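Local atomic coordinates of cell surface protein (PDB entry 4GT6), a protein that is of unknown function but, as an extracellular leucine-rich repeat protein of a gut bacterium, probably binds other proteins through its repeat region. Residues A[223-228]-A[248-253]. Numbering follows the deposited sequence.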
loop_
_atom_site.group_PDB
_atom_site.type_symbol
_atom_site.label_atom_id
_atom_site.label_comp_id
_atom_site.label_asym_id
_atom_site.label_seq_id
_atom_site.Cartn_x
_atom_site.Cartn_y
_atom_site.Cartn_z
ATOM N N VAL A 223 7.731 -12.648 -11.595
ATOM C CA VAL A 223 8.269 -11.846 -10.498
ATOM C C VAL A 223 8.316 -10.430 -11.025
ATOM O O VAL A 223 8.696 -10.235 -12.181
ATOM C CB VAL A 223 9.668 -12.363 -10.029
ATOM C CG1 VAL A 223 10.269 -11.442 -8.973
ATOM C CG2 VAL A 223 9.588 -13.794 -9.500
ATOM N N LEU A 224 7.919 -9.430 -10.203
ATOM C CA LEU A 224 7.936 -8.055 -10.691
ATOM C C LEU A 224 9.258 -7.387 -10.361
ATOM O O LEU A 224 9.715 -7.434 -9.215
ATOM C CB LEU A 224 6.772 -7.248 -10.072
ATOM C CG LEU A 224 6.527 -5.850 -10.670
ATOM C CD1 LEU A 224 6.117 -5.922 -12.163
ATOM C CD2 LEU A 224 5.420 -5.132 -9.866
ATOM N N TYR A 225 9.832 -6.719 -11.363
ATOM C CA TYR A 225 11.087 -5.984 -11.248
ATOM C C TYR A 225 10.911 -4.548 -11.669
ATOM O O TYR A 225 9.975 -4.222 -12.402
ATOM C CB TYR A 225 12.183 -6.614 -12.161
ATOM C CG TYR A 225 12.561 -8.023 -11.765
ATOM C CD1 TYR A 225 11.874 -9.120 -12.279
ATOM C CD2 TYR A 225 13.591 -8.261 -10.856
ATOM C CE1 TYR A 225 12.172 -10.423 -11.858
ATOM C CE2 TYR A 225 13.912 -9.559 -10.445
ATOM C CZ TYR A 225 13.208 -10.637 -10.962
ATOM O OH TYR A 225 13.507 -11.918 -10.554
ATOM N N GLU A 226 11.865 -3.711 -11.266
ATOM C CA GLU A 226 12.052 -2.342 -11.748
ATOM C C GLU A 226 13.340 -2.372 -12.550
ATOM O O GLU A 226 14.370 -2.780 -12.011
ATOM C CB GLU A 226 12.160 -1.341 -10.590
ATOM C CG GLU A 226 12.476 0.074 -11.059
ATOM C CD GLU A 226 12.554 1.034 -9.894
ATOM O OE1 GLU A 226 11.487 1.430 -9.372
ATOM O OE2 GLU A 226 13.679 1.251 -9.400
ATOM N N LYS A 227 13.296 -1.950 -13.799
ATOM C CA LYS A 227 14.489 -1.940 -14.614
ATOM C C LYS A 227 14.966 -0.515 -14.750
ATOM O O LYS A 227 14.206 0.339 -15.189
ATOM C CB LYS A 227 14.219 -2.580 -15.985
ATOM C CG LYS A 227 15.495 -2.710 -16.818
ATOM C CD LYS A 227 15.201 -3.272 -18.188
ATOM C CE LYS A 227 16.481 -3.401 -18.988
ATOM N NZ LYS A 227 16.204 -3.871 -20.365
ATOM N N SER A 228 16.214 -0.264 -14.374
ATOM C CA SER A 228 16.828 1.055 -14.493
ATOM C C SER A 228 17.397 1.273 -15.900
ATOM O O SER A 228 17.677 0.309 -16.627
ATOM C CB SER A 228 17.930 1.216 -13.453
ATOM O OG SER A 228 17.347 1.246 -12.162
ATOM N N LYS A 248 15.796 -18.801 -7.294
ATOM C CA LYS A 248 17.122 -18.220 -7.456
ATOM C C LYS A 248 16.925 -16.847 -8.079
ATOM O O LYS A 248 16.408 -16.729 -9.199
ATOM C CB LYS A 248 18.061 -19.095 -8.320
ATOM C CG LYS A 248 19.463 -18.477 -8.482
ATOM C CD LYS A 248 20.425 -19.383 -9.282
ATOM C CE LYS A 248 20.207 -19.355 -10.800
ATOM N NZ LYS A 248 20.895 -20.521 -11.458
ATOM N N ILE A 249 17.331 -15.810 -7.358
ATOM C CA ILE A 249 17.220 -14.438 -7.877
ATOM C C ILE A 249 18.201 -14.317 -9.069
ATOM O O ILE A 249 19.370 -14.678 -8.937
ATOM C CB ILE A 249 17.507 -13.407 -6.761
ATOM C CG1 ILE A 249 16.405 -13.488 -5.665
ATOM C CG2 ILE A 249 17.621 -11.979 -7.348
ATOM C CD1 ILE A 249 16.781 -12.771 -4.344
ATOM N N PRO A 250 17.747 -13.822 -10.239
ATOM C CA PRO A 250 18.651 -13.783 -11.403
ATOM C C PRO A 250 19.845 -12.867 -11.238
ATOM O O PRO A 250 19.762 -11.788 -10.634
ATOM C CB PRO A 250 17.775 -13.249 -12.541
ATOM C CG PRO A 250 16.362 -13.486 -12.105
ATOM C CD PRO A 250 16.365 -13.436 -10.600
ATOM N N ASN A 251 20.949 -13.299 -11.833
ATOM C CA ASN A 251 22.132 -12.464 -11.980
ATOM C C ASN A 251 21.689 -11.204 -12.770
ATOM O O ASN A 251 20.906 -11.324 -13.714
ATOM C CB ASN A 251 23.208 -13.238 -12.746
ATOM C CG ASN A 251 24.457 -12.454 -12.999
ATOM O OD1 ASN A 251 24.859 -11.632 -12.180
ATOM N ND2 ASN A 251 25.105 -12.700 -14.141
ATOM N N GLY A 252 22.129 -10.030 -12.342
ATOM C CA GLY A 252 21.709 -8.777 -12.969
ATOM C C GLY A 252 20.760 -7.991 -12.078
ATOM O O GLY A 252 20.455 -6.827 -12.365
ATOM N N VAL A 253 20.303 -8.618 -10.972
ATOM C CA VAL A 253 19.462 -7.959 -9.954
ATOM C C VAL A 253 20.421 -7.292 -8.970
ATOM O O VAL A 253 21.309 -7.966 -8.439
ATOM C CB VAL A 253 18.484 -8.935 -9.248
ATOM C CG1 VAL A 253 17.806 -8.250 -8.037
ATOM C CG2 VAL A 253 17.433 -9.448 -10.235
#
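In this BspA-type leucine-rich repeat protein, strand 224-227, antiparallel to strand 233-237, is the outermost strand of a mixed sheet, and a tyrosine from it, Tyr225, reaches across to pack on Pro250 and Val253, the two ends of a type II beta turn that leads into strand 253-256. It is a worked example of how one long aromatic residue can tie an edge strand to the turn that precedes the next strand but one, for the nearest CA atoms, those of Tyr225 and Val253, stand 8.7 Å apart. The bond from CA to CB of Tyr225 points toward the turn, and chi1 of -64° sets CG anti to the carbonyl carbon, with the ring's outer end against Pro250 and Val253. Leu235 and Phe247 also touch this side chain, which is buried among apolar neighbours. Across the contact no hydrogen bond forms: Val253 CG2 meets the ring obliquely at Tyr225 CE2, 3.5 Å away, and at the far end Tyr225 OH abuts Pro250 CD at 3.2 Å. A leucine here, lacking the outer ring and hydroxyl, would probably leave Pro250 CD without the OH against it and open a gap beside Val253 CG2. Ser275 OG, from a loop later in the chain, hydrogen-bonds with Gly252 N and Val253 O, while the turn itself is closed by a bond from Val253 N to Pro250 O of 3.2 Å.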